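Local coordinates for protein phosphoserine aminotransferase (Bacillus alcalophilus, PDB 1W23) that catalyses the reversible, pyridoxal 5'-phosphate-dependent transamination between phosphoserine and 2-oxoglutarate that yields 3-phosphohydroxypyruvate and glutamate in serine biosynthesis, at residues L56-L61 / Y67-L72; F301-R304 / L308-Q311. All coordinates share one frame; numbering follows the deposited sequence.

Contact 1: L56-L61 / Y67-L72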
loop_
_atom_site.group_PDB
_atom_site.type_symbol
_atom_site.label_atom_id
_atom_site.label_comp_id
_atom_site.label_asym_id
_atom_site.label_seq_id
_atom_site.Cartn_x
_atom_site.Cartn_y
_atom_site.Cartn_z
ATOM N N LEU A 56 7.672 -8.690 -17.104
ATOM C CA LEU A 56 7.547 -10.090 -16.712
ATOM C C LEU A 56 6.085 -10.486 -16.722
ATOM O O LEU A 56 5.725 -11.563 -17.214
ATOM C CB LEU A 56 8.172 -10.312 -15.341
ATOM C CG LEU A 56 9.687 -10.338 -15.296
ATOM C CD1 LEU A 56 10.247 -10.208 -13.884
ATOM C CD2 LEU A 56 10.171 -11.642 -15.925
ATOM N N LEU A 57 5.185 -9.653 -16.160
ATOM C CA LEU A 57 3.774 -10.003 -16.217
ATOM C C LEU A 57 3.250 -10.146 -17.654
ATOM O O LEU A 57 2.511 -11.058 -17.995
ATOM C CB LEU A 57 2.933 -8.914 -15.505
ATOM C CG LEU A 57 2.764 -9.099 -14.017
ATOM C CD1 LEU A 57 2.395 -7.818 -13.274
ATOM C CD2 LEU A 57 1.693 -10.157 -13.752
ATOM N N ARG A 58 3.719 -9.209 -18.492
ATOM C CA ARG A 58 3.313 -9.200 -19.888
ATOM C C ARG A 58 3.719 -10.451 -20.608
ATOM O O ARG A 58 2.950 -11.050 -21.342
ATOM C CB ARG A 58 3.919 -7.982 -20.540
ATOM C CG ARG A 58 3.555 -7.786 -21.961
ATOM C CD ARG A 58 3.908 -6.378 -22.490
ATOM N NE ARG A 58 3.288 -5.270 -21.711
ATOM C CZ ARG A 58 2.020 -4.893 -21.933
ATOM N NH1 ARG A 58 1.176 -5.375 -22.833
ATOM N NH2 ARG A 58 1.498 -3.884 -21.207
ATOM N N GLU A 59 4.977 -10.867 -20.391
ATOM C CA GLU A 59 5.492 -12.098 -21.007
ATOM C C GLU A 59 4.750 -13.309 -20.443
ATOM O O GLU A 59 4.361 -14.222 -21.199
ATOM C CB GLU A 59 7.019 -12.232 -20.739
ATOM C CG GLU A 59 7.679 -13.479 -21.212
ATOM C CD GLU A 59 9.161 -13.599 -20.858
ATOM O OE1 GLU A 59 9.715 -12.716 -20.150
ATOM O OE2 GLU A 59 9.654 -14.663 -21.253
ATOM N N LEU A 60 4.600 -13.399 -19.122
ATOM C CA LEU A 60 4.099 -14.591 -18.490
ATOM C C LEU A 60 2.649 -14.827 -18.806
ATOM O O LEU A 60 2.262 -16.003 -18.970
ATOM C CB LEU A 60 4.336 -14.523 -16.978
ATOM C CG LEU A 60 5.761 -14.696 -16.543
ATOM C CD1 LEU A 60 5.949 -14.259 -15.083
ATOM C CD2 LEU A 60 6.216 -16.140 -16.724
ATOM N N LEU A 61 1.846 -13.787 -18.869
ATOM C CA LEU A 61 0.410 -13.918 -19.160
ATOM C C LEU A 61 0.099 -13.642 -20.633
ATOM O O LEU A 61 -1.055 -13.763 -21.015
ATOM C CB LEU A 61 -0.408 -13.034 -18.243
ATOM C CG LEU A 61 -0.522 -13.452 -16.805
ATOM C CD1 LEU A 61 -1.201 -12.354 -16.013
ATOM C CD2 LEU A 61 -1.317 -14.761 -16.655
ATOM N N TYR A 67 -3.180 -3.430 -23.866
ATOM C CA TYR A 67 -3.465 -3.424 -22.411
ATOM C C TYR A 67 -2.282 -2.816 -21.685
ATOM O O TYR A 67 -1.128 -2.958 -22.137
ATOM C CB TYR A 67 -3.682 -4.844 -21.861
ATOM C CG TYR A 67 -4.930 -5.516 -22.319
ATOM C CD1 TYR A 67 -5.116 -5.944 -23.633
ATOM C CD2 TYR A 67 -5.971 -5.764 -21.435
ATOM C CE1 TYR A 67 -6.285 -6.575 -24.026
ATOM C CE2 TYR A 67 -7.125 -6.393 -21.823
ATOM C CZ TYR A 67 -7.281 -6.800 -23.125
ATOM O OH TYR A 67 -8.432 -7.415 -23.570
ATOM N N GLN A 68 -2.592 -2.140 -20.569
ATOM C CA GLN A 68 -1.553 -1.574 -19.674
ATOM C C GLN A 68 -1.679 -2.272 -18.319
ATOM O O GLN A 68 -2.763 -2.687 -17.892
ATOM C CB GLN A 68 -1.655 -0.094 -19.540
ATOM C CG GLN A 68 -0.424 0.527 -18.787
ATOM C CD GLN A 68 -0.359 2.008 -18.887
ATOM O OE1 GLN A 68 -0.025 2.732 -17.894
ATOM N NE2 GLN A 68 -0.686 2.488 -20.069
ATOM N N ILE A 69 -0.555 -2.382 -17.638
ATOM C CA ILE A 69 -0.438 -2.974 -16.320
ATOM C C ILE A 69 -0.299 -1.850 -15.301
ATOM O O ILE A 69 0.669 -1.085 -15.418
ATOM C CB ILE A 69 0.762 -3.924 -16.286
ATOM C CG1 ILE A 69 0.597 -5.058 -17.319
ATOM C CG2 ILE A 69 0.985 -4.495 -14.888
ATOM C CD1 ILE A 69 1.926 -5.707 -17.674
ATOM N N LEU A 70 -1.203 -1.759 -14.369
ATOM C CA LEU A 70 -1.171 -0.786 -13.284
ATOM C C LEU A 70 -0.783 -1.476 -11.991
ATOM O O LEU A 70 -1.195 -2.618 -11.737
ATOM C CB LEU A 70 -2.511 -0.099 -13.099
ATOM C CG LEU A 70 -3.142 0.501 -14.340
ATOM C CD1 LEU A 70 -4.501 1.115 -13.983
ATOM C CD2 LEU A 70 -2.283 1.568 -14.976
ATOM N N PHE A 71 -0.039 -0.749 -11.151
ATOM C CA PHE A 71 0.323 -1.158 -9.801
ATOM C C PHE A 71 -0.278 -0.114 -8.857
ATOM O O PHE A 71 0.233 1.001 -8.777
ATOM C CB PHE A 71 1.818 -1.232 -9.607
ATOM C CG PHE A 71 2.549 -2.225 -10.493
ATOM C CD1 PHE A 71 3.776 -1.928 -11.007
ATOM C CD2 PHE A 71 1.993 -3.475 -10.804
ATOM C CE1 PHE A 71 4.458 -2.823 -11.815
ATOM C CE2 PHE A 71 2.683 -4.350 -11.624
ATOM C CZ PHE A 71 3.922 -4.053 -12.108
ATOM N N LEU A 72 -1.347 -0.481 -8.154
ATOM C CA LEU A 72 -2.116 0.446 -7.314
ATOM C C LEU A 72 -2.073 0.010 -5.865
ATOM O O LEU A 72 -1.961 -1.184 -5.545
ATOM C CB LEU A 72 -3.566 0.518 -7.791
ATOM C CG LEU A 72 -3.734 0.951 -9.250
ATOM C CD1 LEU A 72 -5.223 1.074 -9.554
ATOM C CD2 LEU A 72 -3.027 2.248 -9.556
HETATM O O HOH W 1 2.423 -1.986 -18.958
#
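Arg58 reaches from the last turns of helix 44-61 to the first residue of strand 67-72 and donates an N-H of NH2 to the backbone carbonyl of Tyr67. The bond from Arg58 NH2 to Tyr67 O is 2.9 Å long and nearly straight (165° at the hydrogen). The oxygen lies at the edge of the guanidinium, 8° out of its plane, whereas the donor stands tilted from the carbonyl plane; NH1 adds a weak bond to the same oxygen. Water 1 also sits at the guanidinium edge, accepting from Arg58 NH2 at 3.1 Å and from the backbone N of Ile69. The arginine departs with CG anti to its backbone N (chi1 -177°) and bends at chi3, which carries the guanidinium across to the strand. Beside this polar group lies an apolar one. Ile69 CD1 is 4.0 Å from Leu57 CB and equally near Arg58 NH2. In the conformer described, Leu57 CD1 lies 4.0 Å from Ile69 CG2 and, in the ring plane, 3.9 Å from Phe71 CE2; these methyl contacts are less certain because a second conformer was modelled. Further out, NH1 makes weak bonds to the carbonyls of Ile63 and Pro64 in the connecting loop, His50 meets the Phe71 ring edge-to-face, and Leu251 of helix 241-256 touches Leu57. A methionine in place of Arg58 would probably leave the Tyr67 carbonyl without its strong donor and water 1 without one of its two N-H donors. The chemistry is thus divided: Leu57, Ile69 and Phe71 form the apolar side of the contact, while the arginine's cationic end ties the beginning of an outermost sheet strand and, more weakly, the loop leading to it, back to the preceding helix.

Contact 2: F301-R304 / L308-Q311; sequences FNLR and LNQQ
Two hydrogen bonds from the amide of Asn309, in the first turn of helix 306-318, one with a backbone N-H and one with a side-chain carbonyl, join it to Asn302 of strand 298-302 and the following Leu303, in a tight strand-to-helix connection within the C-terminal part of the chain. Its carbonyl end takes the backbone: Leu303 N donates to Asn309 OD1 over 2.8 Å, almost perfectly straight at 176°, although the donor is tilted from the carbonyl plane. Its nitrogen end takes a side chain, Asn309 ND2 donating to Asn302 OD1 at 3.0 Å. This second bond arrives in the carbonyl plane of Asn302 on a lone pair, and the two amide planes are turned 43° from each other. With both ends engaged, the Asn309 amide has its orientation defined and its rotation restricted. CG of Asn309 is anti to its own carbonyl carbon (chi1 -89°), a setting that brings the amide alongside Asn302 and Leu303. Leucines complete the contact. Leu303 and Leu308 cross at about a right angle, Leu303 CD2 lying 3.9 Å from Leu308 CB and 3.6 Å from the carbonyl oxygen of Leu308. The other methyl, Leu303 CD1, comes within 3.5 Å of Asn309 OD1, so the amide oxygen is flanked by a hydrocarbon branch as well as by its N-H donor. Inside the turn, Glu306 OE1 accepts a further bond from Asn309 ND2, and Asn305 OD1 accepts one from Leu308 N. Strand 298-302 is the middle strand of a three-stranded antiparallel sheet, between 286-287 and 333-336; the Leu303 side chain touches Phe312 of helix 306-318 and Phe356 of helix 343-359.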
loop_
_atom_site.group_PDB
_atom_site.type_symbol
_atom_site.label_atom_id
_atom_site.label_comp_id
_atom_site.label_asym_id
_atom_site.label_seq_id
_atom_site.Cartn_x
_atom_site.Cartn_y
_atom_site.Cartn_z
ATOM N N PHE A 301 -13.065 -28.011 3.076
ATOM C CA PHE A 301 -13.634 -29.295 3.465
ATOM C C PHE A 301 -14.018 -29.244 4.953
ATOM O O PHE A 301 -13.568 -28.408 5.713
ATOM C CB PHE A 301 -12.707 -30.467 3.204
ATOM C CG PHE A 301 -11.361 -30.415 3.898
ATOM C CD1 PHE A 301 -11.178 -31.120 5.098
ATOM C CD2 PHE A 301 -10.294 -29.698 3.409
ATOM C CE1 PHE A 301 -9.963 -31.106 5.771
ATOM C CE2 PHE A 301 -9.061 -29.723 4.074
ATOM C CZ PHE A 301 -8.918 -30.430 5.243
ATOM N N ASN A 302 -14.872 -30.209 5.318
ATOM C CA ASN A 302 -15.310 -30.419 6.706
ATOM C C ASN A 302 -15.150 -31.894 7.051
ATOM O O ASN A 302 -15.233 -32.754 6.175
ATOM C CB ASN A 302 -16.802 -30.034 6.899
ATOM C CG ASN A 302 -17.037 -28.569 6.963
ATOM O OD1 ASN A 302 -16.983 -28.004 8.084
ATOM N ND2 ASN A 302 -17.289 -27.918 5.829
ATOM N N LEU A 303 -15.048 -32.184 8.334
ATOM C CA LEU A 303 -15.191 -33.521 8.887
ATOM C C LEU A 303 -16.670 -33.744 9.183
ATOM O O LEU A 303 -17.521 -32.904 8.886
ATOM C CB LEU A 303 -14.250 -33.703 10.083
ATOM C CG LEU A 303 -12.762 -33.861 9.733
ATOM C CD1 LEU A 303 -12.096 -32.566 9.265
ATOM C CD2 LEU A 303 -12.011 -34.444 10.936
ATOM N N ARG A 304 -17.049 -34.901 9.773
ATOM C CA ARG A 304 -18.473 -35.205 9.923
ATOM C C ARG A 304 -19.205 -34.369 10.967
ATOM O O ARG A 304 -20.449 -34.319 10.965
ATOM C CB ARG A 304 -18.673 -36.694 10.272
ATOM C CG ARG A 304 -18.556 -37.627 9.076
ATOM C CD ARG A 304 -19.085 -39.040 9.389
ATOM N NE ARG A 304 -19.181 -39.820 8.147
ATOM C CZ ARG A 304 -18.179 -40.587 7.669
ATOM N NH1 ARG A 304 -17.041 -40.749 8.357
ATOM N NH2 ARG A 304 -18.384 -41.172 6.492
ATOM N N LEU A 308 -15.134 -33.029 15.628
ATOM C CA LEU A 308 -14.026 -33.547 14.811
ATOM C C LEU A 308 -13.317 -32.472 14.060
ATOM O O LEU A 308 -12.079 -32.523 13.954
ATOM C CB LEU A 308 -14.552 -34.612 13.825
ATOM C CG LEU A 308 -14.912 -35.980 14.473
ATOM C CD1 LEU A 308 -15.708 -36.815 13.469
ATOM C CD2 LEU A 308 -13.637 -36.673 14.881
ATOM N N ASN A 309 -14.011 -31.488 13.485
ATOM C CA ASN A 309 -13.310 -30.374 12.834
ATOM C C ASN A 309 -12.332 -29.742 13.837
ATOM O O ASN A 309 -11.191 -29.459 13.474
ATOM C CB ASN A 309 -14.302 -29.271 12.432
ATOM C CG ASN A 309 -14.922 -29.408 11.072
ATOM O OD1 ASN A 309 -14.438 -30.137 10.195
ATOM N ND2 ASN A 309 -16.046 -28.621 10.836
ATOM N N GLN A 310 -12.802 -29.458 15.043
ATOM C CA GLN A 310 -11.959 -28.805 16.049
ATOM C C GLN A 310 -10.747 -29.650 16.409
ATOM O O GLN A 310 -9.625 -29.142 16.508
ATOM C CB GLN A 310 -12.792 -28.477 17.302
ATOM C CG GLN A 310 -13.962 -27.557 17.184
ATOM C CD GLN A 310 -14.995 -27.705 18.346
ATOM O OE1 GLN A 310 -15.045 -28.434 19.353
ATOM N NE2 GLN A 310 -16.069 -26.884 18.238
ATOM N N GLN A 311 -10.969 -30.950 16.588
ATOM C CA GLN A 311 -9.909 -31.858 16.958
ATOM C C GLN A 311 -8.877 -31.947 15.846
ATOM O O GLN A 311 -7.653 -31.930 16.114
ATOM C CB GLN A 311 -10.500 -33.225 17.291
ATOM C CG GLN A 311 -11.290 -33.239 18.587
ATOM C CD GLN A 311 -12.187 -34.476 18.680
ATOM O OE1 GLN A 311 -12.122 -35.410 17.887
ATOM N NE2 GLN A 311 -13.041 -34.420 19.701
#

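Overall arrangement
Contacts 1 and 2 lie on opposite sides of the chain's centre, with centres 40 Å apart and nearest atoms about 27 Å apart, so neither touches the other. They follow in series along one chain of the class-V aminotransferase family and belong to different sheets: contact 1 packs a helix on an outermost strand of the seven-stranded mixed sheet, and contact 2 involves the middle strand of the small antiparallel one. Contact 1 is closer to the chemistry, the Phe71 side chain being about 13 Å from a bound pyridoxal-5'-phosphate and about 10 Å from the side chain of Asn237, a cofactor-binding residue. Contact 2 is remote from the known sites. Both join a helix to a strand nearby in sequence.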